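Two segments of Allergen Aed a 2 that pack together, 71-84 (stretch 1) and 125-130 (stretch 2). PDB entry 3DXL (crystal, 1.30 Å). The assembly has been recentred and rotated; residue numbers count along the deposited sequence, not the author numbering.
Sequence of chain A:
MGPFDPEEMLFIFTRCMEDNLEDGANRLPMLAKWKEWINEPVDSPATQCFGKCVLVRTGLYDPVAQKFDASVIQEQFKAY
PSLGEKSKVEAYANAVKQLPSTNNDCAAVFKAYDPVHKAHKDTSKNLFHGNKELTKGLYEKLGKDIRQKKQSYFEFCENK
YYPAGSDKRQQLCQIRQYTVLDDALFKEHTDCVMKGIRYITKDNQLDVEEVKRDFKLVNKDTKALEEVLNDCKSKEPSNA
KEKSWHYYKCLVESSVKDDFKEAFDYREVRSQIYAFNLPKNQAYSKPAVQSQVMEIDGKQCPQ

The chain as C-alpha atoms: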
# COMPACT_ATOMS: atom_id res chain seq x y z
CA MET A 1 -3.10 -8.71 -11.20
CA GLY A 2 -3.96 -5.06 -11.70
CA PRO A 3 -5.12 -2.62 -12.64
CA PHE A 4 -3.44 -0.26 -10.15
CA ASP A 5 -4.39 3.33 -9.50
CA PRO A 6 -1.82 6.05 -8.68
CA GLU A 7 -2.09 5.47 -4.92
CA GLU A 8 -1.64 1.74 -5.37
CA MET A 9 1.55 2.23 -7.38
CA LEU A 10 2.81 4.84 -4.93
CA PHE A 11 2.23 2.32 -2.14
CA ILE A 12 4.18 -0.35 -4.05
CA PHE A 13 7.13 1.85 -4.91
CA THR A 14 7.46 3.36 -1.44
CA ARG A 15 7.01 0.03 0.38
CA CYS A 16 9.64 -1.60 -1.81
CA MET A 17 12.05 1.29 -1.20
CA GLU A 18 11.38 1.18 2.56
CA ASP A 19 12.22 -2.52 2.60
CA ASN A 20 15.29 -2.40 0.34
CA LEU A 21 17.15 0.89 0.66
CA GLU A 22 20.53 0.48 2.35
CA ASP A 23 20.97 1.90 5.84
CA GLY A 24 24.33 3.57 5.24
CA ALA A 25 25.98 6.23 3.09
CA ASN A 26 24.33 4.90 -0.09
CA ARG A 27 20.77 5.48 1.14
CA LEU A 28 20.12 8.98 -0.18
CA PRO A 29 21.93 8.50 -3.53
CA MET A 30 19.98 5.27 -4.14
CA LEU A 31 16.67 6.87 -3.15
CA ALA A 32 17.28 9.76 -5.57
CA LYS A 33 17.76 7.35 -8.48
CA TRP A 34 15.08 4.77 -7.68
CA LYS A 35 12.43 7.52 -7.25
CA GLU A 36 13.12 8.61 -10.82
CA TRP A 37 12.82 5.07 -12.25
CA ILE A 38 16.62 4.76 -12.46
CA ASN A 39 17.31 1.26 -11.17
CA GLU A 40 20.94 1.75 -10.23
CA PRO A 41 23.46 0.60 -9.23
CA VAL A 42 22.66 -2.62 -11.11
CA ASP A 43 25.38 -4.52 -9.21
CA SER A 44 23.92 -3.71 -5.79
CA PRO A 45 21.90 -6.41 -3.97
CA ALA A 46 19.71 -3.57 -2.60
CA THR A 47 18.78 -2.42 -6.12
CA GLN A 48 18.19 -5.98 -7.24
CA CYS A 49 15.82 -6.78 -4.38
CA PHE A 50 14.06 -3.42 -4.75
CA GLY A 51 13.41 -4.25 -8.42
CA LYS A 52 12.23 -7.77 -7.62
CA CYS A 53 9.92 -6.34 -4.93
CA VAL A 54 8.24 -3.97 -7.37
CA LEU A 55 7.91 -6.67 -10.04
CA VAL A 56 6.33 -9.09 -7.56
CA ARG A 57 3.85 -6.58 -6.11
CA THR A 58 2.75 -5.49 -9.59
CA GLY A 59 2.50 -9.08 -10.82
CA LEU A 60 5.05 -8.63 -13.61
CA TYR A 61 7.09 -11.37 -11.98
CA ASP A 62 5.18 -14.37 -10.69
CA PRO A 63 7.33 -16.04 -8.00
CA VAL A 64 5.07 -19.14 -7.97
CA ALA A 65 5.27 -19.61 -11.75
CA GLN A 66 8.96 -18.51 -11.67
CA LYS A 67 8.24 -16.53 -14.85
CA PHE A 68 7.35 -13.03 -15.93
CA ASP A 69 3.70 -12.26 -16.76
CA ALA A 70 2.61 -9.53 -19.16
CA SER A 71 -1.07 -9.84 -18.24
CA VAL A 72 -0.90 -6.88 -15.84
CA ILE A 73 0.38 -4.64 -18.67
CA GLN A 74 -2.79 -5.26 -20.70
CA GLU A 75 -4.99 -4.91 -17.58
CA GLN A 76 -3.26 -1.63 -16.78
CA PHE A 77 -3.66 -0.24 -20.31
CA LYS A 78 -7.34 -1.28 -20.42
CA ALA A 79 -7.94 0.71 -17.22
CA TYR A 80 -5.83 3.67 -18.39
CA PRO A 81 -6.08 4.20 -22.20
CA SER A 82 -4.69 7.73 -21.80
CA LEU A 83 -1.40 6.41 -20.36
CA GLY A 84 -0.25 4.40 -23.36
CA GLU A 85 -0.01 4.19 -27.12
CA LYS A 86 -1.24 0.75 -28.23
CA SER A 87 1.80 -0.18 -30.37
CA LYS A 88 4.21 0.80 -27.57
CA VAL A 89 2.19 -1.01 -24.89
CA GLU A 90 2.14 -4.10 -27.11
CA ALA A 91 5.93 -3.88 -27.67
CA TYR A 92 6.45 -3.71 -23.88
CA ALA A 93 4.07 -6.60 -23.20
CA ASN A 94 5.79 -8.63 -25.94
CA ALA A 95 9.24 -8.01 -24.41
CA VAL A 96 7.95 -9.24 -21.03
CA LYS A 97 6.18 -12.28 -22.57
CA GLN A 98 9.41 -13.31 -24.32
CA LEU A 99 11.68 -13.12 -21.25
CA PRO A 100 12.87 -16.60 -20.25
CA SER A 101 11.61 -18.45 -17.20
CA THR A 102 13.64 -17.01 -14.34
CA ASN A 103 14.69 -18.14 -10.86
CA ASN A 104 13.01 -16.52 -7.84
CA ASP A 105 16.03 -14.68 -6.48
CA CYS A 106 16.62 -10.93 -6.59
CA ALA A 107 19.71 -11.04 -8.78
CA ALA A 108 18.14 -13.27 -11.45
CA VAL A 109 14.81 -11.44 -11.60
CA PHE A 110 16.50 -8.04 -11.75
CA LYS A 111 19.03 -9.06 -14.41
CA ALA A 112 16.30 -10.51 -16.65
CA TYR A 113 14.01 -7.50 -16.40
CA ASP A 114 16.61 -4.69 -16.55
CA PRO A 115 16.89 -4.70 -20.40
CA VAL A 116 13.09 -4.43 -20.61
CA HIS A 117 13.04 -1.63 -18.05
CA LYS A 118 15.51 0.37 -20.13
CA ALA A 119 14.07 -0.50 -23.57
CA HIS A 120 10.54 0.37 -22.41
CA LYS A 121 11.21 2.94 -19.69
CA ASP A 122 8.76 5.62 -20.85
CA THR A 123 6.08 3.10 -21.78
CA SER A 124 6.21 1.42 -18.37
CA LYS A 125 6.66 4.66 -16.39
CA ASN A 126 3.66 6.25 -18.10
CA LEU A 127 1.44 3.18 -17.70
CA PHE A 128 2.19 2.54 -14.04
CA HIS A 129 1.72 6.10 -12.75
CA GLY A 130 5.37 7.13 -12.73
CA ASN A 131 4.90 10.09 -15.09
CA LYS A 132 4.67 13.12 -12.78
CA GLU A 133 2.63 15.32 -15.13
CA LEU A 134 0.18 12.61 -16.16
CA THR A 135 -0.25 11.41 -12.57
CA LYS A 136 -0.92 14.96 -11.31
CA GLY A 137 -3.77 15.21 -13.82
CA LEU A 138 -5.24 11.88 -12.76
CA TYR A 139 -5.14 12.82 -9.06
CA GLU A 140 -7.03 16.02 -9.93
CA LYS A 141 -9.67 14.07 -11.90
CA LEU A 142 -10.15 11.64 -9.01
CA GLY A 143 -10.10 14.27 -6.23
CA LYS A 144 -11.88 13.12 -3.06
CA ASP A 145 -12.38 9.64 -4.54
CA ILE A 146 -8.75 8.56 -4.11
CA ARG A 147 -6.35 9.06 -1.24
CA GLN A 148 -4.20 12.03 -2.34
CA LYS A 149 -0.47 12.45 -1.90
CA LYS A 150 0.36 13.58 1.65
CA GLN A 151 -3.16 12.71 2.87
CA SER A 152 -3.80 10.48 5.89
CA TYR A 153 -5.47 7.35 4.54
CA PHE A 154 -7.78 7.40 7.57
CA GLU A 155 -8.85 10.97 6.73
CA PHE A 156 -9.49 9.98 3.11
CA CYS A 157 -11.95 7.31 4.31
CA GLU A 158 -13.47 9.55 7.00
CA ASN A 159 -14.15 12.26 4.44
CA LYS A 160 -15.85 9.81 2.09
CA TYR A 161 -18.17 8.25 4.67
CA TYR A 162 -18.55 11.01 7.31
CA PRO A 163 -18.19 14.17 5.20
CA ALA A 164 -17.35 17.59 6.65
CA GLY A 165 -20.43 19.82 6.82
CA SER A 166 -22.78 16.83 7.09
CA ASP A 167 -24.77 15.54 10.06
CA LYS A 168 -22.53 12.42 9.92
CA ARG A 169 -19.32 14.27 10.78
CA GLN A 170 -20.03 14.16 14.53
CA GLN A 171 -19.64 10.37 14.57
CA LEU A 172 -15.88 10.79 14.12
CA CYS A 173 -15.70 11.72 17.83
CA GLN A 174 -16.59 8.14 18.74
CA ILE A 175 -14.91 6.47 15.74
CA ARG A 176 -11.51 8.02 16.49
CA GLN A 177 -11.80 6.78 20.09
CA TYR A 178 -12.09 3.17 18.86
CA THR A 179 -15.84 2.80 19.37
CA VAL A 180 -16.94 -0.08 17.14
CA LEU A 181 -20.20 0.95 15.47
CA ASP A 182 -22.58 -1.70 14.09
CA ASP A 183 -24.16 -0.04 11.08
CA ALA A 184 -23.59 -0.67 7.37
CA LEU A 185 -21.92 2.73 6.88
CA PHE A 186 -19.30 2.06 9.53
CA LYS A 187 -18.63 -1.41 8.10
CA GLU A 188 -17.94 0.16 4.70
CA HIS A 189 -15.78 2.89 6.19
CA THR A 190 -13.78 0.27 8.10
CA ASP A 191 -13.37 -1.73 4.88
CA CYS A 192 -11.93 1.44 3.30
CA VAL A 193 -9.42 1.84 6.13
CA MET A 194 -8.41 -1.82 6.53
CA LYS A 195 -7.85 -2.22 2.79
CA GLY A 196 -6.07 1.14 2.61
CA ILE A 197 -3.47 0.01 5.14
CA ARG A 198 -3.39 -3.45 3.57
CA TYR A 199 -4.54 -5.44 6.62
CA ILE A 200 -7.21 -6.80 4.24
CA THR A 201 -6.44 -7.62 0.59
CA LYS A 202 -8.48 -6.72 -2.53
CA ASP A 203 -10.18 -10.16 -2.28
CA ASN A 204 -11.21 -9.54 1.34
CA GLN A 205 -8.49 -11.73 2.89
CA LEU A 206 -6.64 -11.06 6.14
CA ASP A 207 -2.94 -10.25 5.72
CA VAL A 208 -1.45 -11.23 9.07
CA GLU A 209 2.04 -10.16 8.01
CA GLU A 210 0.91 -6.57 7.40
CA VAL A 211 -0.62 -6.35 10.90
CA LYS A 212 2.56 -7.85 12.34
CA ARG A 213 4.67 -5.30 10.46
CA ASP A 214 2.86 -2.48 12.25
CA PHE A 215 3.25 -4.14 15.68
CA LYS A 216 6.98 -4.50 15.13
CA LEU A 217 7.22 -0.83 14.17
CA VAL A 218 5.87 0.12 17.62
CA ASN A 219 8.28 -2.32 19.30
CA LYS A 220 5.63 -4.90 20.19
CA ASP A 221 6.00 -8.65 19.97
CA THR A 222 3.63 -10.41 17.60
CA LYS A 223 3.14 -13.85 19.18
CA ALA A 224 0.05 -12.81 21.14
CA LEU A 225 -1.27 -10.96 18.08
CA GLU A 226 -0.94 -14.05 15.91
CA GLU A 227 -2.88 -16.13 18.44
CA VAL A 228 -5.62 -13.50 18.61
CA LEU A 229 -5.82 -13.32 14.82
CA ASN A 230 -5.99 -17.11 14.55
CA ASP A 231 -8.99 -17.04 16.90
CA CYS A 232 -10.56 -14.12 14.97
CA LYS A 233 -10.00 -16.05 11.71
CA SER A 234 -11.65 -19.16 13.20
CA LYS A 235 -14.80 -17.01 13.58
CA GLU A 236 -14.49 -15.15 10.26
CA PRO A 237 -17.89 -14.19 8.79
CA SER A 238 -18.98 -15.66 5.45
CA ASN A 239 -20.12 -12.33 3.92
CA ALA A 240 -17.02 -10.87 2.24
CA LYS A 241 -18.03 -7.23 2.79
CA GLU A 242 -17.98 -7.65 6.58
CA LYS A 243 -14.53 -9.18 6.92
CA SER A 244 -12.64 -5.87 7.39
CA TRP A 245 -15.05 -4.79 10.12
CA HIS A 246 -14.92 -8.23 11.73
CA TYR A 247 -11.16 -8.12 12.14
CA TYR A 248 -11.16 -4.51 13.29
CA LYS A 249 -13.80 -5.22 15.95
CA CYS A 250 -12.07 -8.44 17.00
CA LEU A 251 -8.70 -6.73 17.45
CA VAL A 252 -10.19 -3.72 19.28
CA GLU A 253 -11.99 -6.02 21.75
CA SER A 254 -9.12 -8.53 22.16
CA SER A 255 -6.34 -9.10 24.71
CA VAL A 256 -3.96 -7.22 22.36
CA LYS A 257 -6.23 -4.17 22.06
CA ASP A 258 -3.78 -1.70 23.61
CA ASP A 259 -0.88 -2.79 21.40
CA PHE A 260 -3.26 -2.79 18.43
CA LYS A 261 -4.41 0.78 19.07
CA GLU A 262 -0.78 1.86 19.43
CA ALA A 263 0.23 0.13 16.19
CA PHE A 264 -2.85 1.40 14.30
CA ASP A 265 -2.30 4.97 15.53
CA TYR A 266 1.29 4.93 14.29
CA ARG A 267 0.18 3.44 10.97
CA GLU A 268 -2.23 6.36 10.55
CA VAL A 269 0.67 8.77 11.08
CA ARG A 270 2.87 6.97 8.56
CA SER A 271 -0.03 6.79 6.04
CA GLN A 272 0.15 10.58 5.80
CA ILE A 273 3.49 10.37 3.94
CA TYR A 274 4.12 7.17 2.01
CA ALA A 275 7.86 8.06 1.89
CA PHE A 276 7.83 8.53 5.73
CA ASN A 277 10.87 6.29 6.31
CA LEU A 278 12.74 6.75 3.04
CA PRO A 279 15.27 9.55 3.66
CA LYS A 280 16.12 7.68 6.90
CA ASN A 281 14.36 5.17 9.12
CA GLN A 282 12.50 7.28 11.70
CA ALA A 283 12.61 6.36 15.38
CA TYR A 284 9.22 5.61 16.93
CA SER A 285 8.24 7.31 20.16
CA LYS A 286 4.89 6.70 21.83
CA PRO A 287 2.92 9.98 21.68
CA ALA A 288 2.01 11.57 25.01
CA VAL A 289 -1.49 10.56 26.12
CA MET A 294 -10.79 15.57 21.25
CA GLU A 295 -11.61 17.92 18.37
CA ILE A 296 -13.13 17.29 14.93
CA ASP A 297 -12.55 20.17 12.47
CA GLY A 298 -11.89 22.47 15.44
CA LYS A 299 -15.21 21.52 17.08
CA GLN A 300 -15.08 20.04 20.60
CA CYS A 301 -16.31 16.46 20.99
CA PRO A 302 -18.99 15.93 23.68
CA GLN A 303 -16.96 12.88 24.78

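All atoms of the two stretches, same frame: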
# COMPACT_ATOMS: atom_id res chain seq x y z
N SER A 71 0.37 -10.05 -18.37
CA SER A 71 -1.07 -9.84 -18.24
C SER A 71 -1.41 -8.51 -17.57
O SER A 71 -2.33 -7.82 -18.00
CB SER A 71 -1.72 -10.99 -17.47
OG SER A 71 -1.46 -12.24 -18.09
N VAL A 72 -0.64 -8.13 -16.55
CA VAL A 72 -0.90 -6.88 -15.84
C VAL A 72 -0.73 -5.66 -16.74
O VAL A 72 -1.41 -4.66 -16.57
CB VAL A 72 -0.08 -6.75 -14.52
CG1 VAL A 72 1.42 -6.71 -14.80
CG2 VAL A 72 -0.51 -5.53 -13.73
N ILE A 73 0.17 -5.75 -17.73
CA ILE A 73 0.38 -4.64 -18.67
C ILE A 73 -0.91 -4.36 -19.45
O ILE A 73 -1.33 -3.21 -19.57
CB ILE A 73 1.57 -4.92 -19.61
CG1 ILE A 73 2.86 -4.97 -18.80
CG2 ILE A 73 1.64 -3.88 -20.74
CD1 ILE A 73 4.04 -5.56 -19.57
N GLN A 74 -1.53 -5.42 -19.97
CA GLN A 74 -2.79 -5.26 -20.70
C GLN A 74 -3.94 -4.81 -19.79
O GLN A 74 -4.75 -3.98 -20.18
CB GLN A 74 -3.15 -6.54 -21.46
CG GLN A 74 -2.14 -6.93 -22.56
CD GLN A 74 -1.96 -5.88 -23.66
OE1 GLN A 74 -2.85 -5.06 -23.94
NE2 GLN A 74 -0.79 -5.90 -24.30
N GLU A 75 -3.99 -5.34 -18.56
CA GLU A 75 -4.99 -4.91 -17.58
C GLU A 75 -4.83 -3.43 -17.27
O GLU A 75 -5.80 -2.68 -17.21
CB GLU A 75 -4.89 -5.73 -16.29
CG GLU A 75 -5.48 -7.13 -16.37
CD GLU A 75 -6.95 -7.13 -16.78
OE1 GLU A 75 -7.75 -6.37 -16.17
OE2 GLU A 75 -7.30 -7.88 -17.71
N GLN A 76 -3.57 -3.01 -17.09
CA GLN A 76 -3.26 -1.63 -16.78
C GLN A 76 -3.67 -0.68 -17.91
O GLN A 76 -4.28 0.36 -17.67
CB GLN A 76 -1.78 -1.49 -16.45
CG GLN A 76 -1.39 -0.16 -15.84
CD GLN A 76 -1.91 0.05 -14.43
OE1 GLN A 76 -2.54 -0.83 -13.84
NE2 GLN A 76 -1.64 1.21 -13.88
N PHE A 77 -3.34 -1.06 -19.14
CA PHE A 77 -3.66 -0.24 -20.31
C PHE A 77 -5.18 -0.16 -20.56
O PHE A 77 -5.69 0.88 -20.96
CB PHE A 77 -2.90 -0.77 -21.53
CG PHE A 77 -3.08 0.04 -22.78
CD1 PHE A 77 -3.02 1.43 -22.77
CD2 PHE A 77 -3.27 -0.61 -24.00
CE1 PHE A 77 -3.17 2.15 -23.96
CE2 PHE A 77 -3.42 0.11 -25.19
CZ PHE A 77 -3.36 1.48 -25.17
N LYS A 78 -5.87 -1.26 -20.32
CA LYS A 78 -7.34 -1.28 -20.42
C LYS A 78 -7.98 -0.27 -19.46
O LYS A 78 -8.91 0.44 -19.82
CB LYS A 78 -7.87 -2.68 -20.15
CG LYS A 78 -9.38 -2.83 -20.25
CD LYS A 78 -9.79 -4.27 -19.97
CE LYS A 78 -11.24 -4.52 -20.34
NZ LYS A 78 -11.63 -5.92 -20.03
N ALA A 79 -7.44 -0.21 -18.24
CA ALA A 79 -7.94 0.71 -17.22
C ALA A 79 -7.52 2.15 -17.50
O ALA A 79 -8.24 3.09 -17.13
CB ALA A 79 -7.46 0.28 -15.85
N TYR A 80 -6.36 2.34 -18.14
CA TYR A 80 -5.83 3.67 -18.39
C TYR A 80 -5.41 3.90 -19.85
O TYR A 80 -4.21 4.01 -20.15
CB TYR A 80 -4.67 3.98 -17.43
CG TYR A 80 -5.09 3.91 -15.98
CD1 TYR A 80 -5.76 4.98 -15.38
CD2 TYR A 80 -4.87 2.76 -15.23
CE1 TYR A 80 -6.18 4.91 -14.07
CE2 TYR A 80 -5.29 2.67 -13.91
CZ TYR A 80 -5.94 3.75 -13.35
OH TYR A 80 -6.36 3.67 -12.04
N PRO A 81 -6.39 3.98 -20.77
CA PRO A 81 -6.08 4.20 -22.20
C PRO A 81 -5.26 5.46 -22.46
O PRO A 81 -4.50 5.50 -23.43
CB PRO A 81 -7.45 4.32 -22.87
CG PRO A 81 -8.46 4.40 -21.77
CD PRO A 81 -7.84 3.83 -20.54
N SER A 82 -5.41 6.48 -21.63
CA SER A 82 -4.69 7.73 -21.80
C SER A 82 -3.19 7.64 -21.47
O SER A 82 -2.43 8.55 -21.80
CB SER A 82 -5.33 8.84 -20.96
OG SER A 82 -5.14 8.62 -19.57
N LEU A 83 -2.78 6.55 -20.83
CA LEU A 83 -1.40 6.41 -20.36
C LEU A 83 -0.51 5.54 -21.24
O LEU A 83 0.61 5.19 -20.87
CB LEU A 83 -1.37 5.90 -18.92
CG LEU A 83 -2.05 6.77 -17.86
CD1 LEU A 83 -1.90 6.12 -16.49
CD2 LEU A 83 -1.51 8.19 -17.82
N GLY A 84 -1.03 5.19 -22.42
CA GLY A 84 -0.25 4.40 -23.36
C GLY A 84 -0.69 4.58 -24.79
O GLY A 84 -1.82 4.97 -25.08
N LYS A 125 6.79 3.54 -17.32
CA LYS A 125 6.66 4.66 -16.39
C LYS A 125 5.33 5.37 -16.59
O LYS A 125 4.64 5.69 -15.62
CB LYS A 125 7.84 5.61 -16.59
CG LYS A 125 7.95 6.73 -15.58
CD LYS A 125 9.33 7.37 -15.69
CE LYS A 125 9.64 8.24 -14.50
NZ LYS A 125 8.88 9.51 -14.54
N ASN A 126 4.95 5.63 -17.83
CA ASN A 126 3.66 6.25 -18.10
C ASN A 126 2.49 5.38 -17.66
O ASN A 126 1.54 5.87 -17.03
CB ASN A 126 3.52 6.59 -19.58
CG ASN A 126 4.39 7.76 -19.99
OD1 ASN A 126 5.09 8.36 -19.18
ND2 ASN A 126 4.36 8.08 -21.28
N LEU A 127 2.55 4.09 -17.96
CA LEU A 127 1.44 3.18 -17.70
C LEU A 127 1.19 2.95 -16.22
O LEU A 127 0.04 2.77 -15.81
CB LEU A 127 1.72 1.84 -18.38
CG LEU A 127 0.57 0.87 -18.63
CD1 LEU A 127 -0.56 1.56 -19.37
CD2 LEU A 127 1.09 -0.28 -19.45
N PHE A 128 2.26 2.91 -15.45
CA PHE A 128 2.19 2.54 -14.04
C PHE A 128 2.36 3.74 -13.12
O PHE A 128 2.87 3.62 -11.99
CB PHE A 128 3.18 1.42 -13.74
CG PHE A 128 2.73 0.10 -14.27
CD1 PHE A 128 1.77 -0.65 -13.60
CD2 PHE A 128 3.24 -0.40 -15.47
CE1 PHE A 128 1.33 -1.87 -14.08
CE2 PHE A 128 2.81 -1.62 -15.97
CZ PHE A 128 1.86 -2.37 -15.28
N HIS A 129 1.89 4.89 -13.59
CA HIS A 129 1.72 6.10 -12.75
C HIS A 129 3.03 6.64 -12.20
O HIS A 129 3.10 7.12 -11.07
CB HIS A 129 0.69 5.87 -11.62
CG HIS A 129 -0.61 5.32 -12.10
ND1 HIS A 129 -1.38 5.97 -13.05
CD2 HIS A 129 -1.28 4.20 -11.77
CE1 HIS A 129 -2.47 5.25 -13.28
NE2 HIS A 129 -2.43 4.17 -12.52
N GLY A 130 4.07 6.55 -13.03
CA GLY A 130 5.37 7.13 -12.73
C GLY A 130 5.62 8.45 -13.43
O GLY A 130 6.58 9.14 -13.10
O HOH W 1 2.30 6.91 -23.00

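The contact is a largely apolar packing of a helix and the turn after it against the last turn of a second helix and the loop that follows, pinned by one direct hydrogen bond and an edge-to-face aromatic pair. It buries 517 Å², counting both sides, and Leu127 and Leu83 have the largest areas covered; their CA atoms, 5.1 Å apart, mark the closest backbone approach.

Leu127 is the apolar centre. Its CA-to-CB bond points sideways, but the t, p rotamer brings the end of the side chain nearer stretch 1. Leu127 CD2 lies 3.9 Å from Ile73 CG2, while Leu127 CD1 lies 3.9 Å from Phe77 CB and 4.4 Å from Leu83 CB. A branched aliphatic end suits this place because its two methyls reach separate neighbours, CD2 the Ile73 side and CD1 the Phe77 and Leu83 side.

Gln76 combines polar and apolar roles. Its CA-to-CB bond points toward stretch 2, and with chi1 at -168° and chi2 at 70° the amide donates a hydrogen bond from Gln76 NE2 to Leu127 O, 3.0 Å long with an N-H...O angle of 162°. This carbonyl lies where the helix is ending: Phe128 is the first residue to leave helical phi/psi. The aliphatic part of Gln76 is used as well, since CG sits 4.0 Å from the centroid of the Phe128 ring (CG, CD1, CD2, CE1, CE2 and CZ), 22° off its normal, a CH-pi contact over the face.

Phe128 starts with its CA-to-CB bond directed away, yet chi1 of -74° lets the long aromatic side chain come back to stretch 1. Val72 CG2 meets the ring at its edge, 4.1 Å from Phe128 CE1, and Ile73 CG1 lies 4.4 Å from Phe128 CE2. Val72, Ile73 and Gln76 thus line this buried ring from one helix.

His129, with positive phi (65°), turns its imidazole back to stretch 1. Its edge addresses the face of Tyr80: the ring centroids are 4.6 Å apart, the planes meet at 89°, and His129 NE2 is 3.5 Å from Tyr80 CE2. Leu83 CD1 approaches the same imidazole, 3.4 Å from His129 CE1, so the ring is flanked by both aromatic and aliphatic groups.

At the Leu83 end, Leu83 CB comes within 3.5 Å of Asn126 O. A water adds a polar bridge: it accepts from Asn126 ND2 at 2.9 Å and donates a weak hydrogen bond to Leu83 O at 3.2 Å. The Asn126 amide thereby links to a backbone carbonyl across the contact.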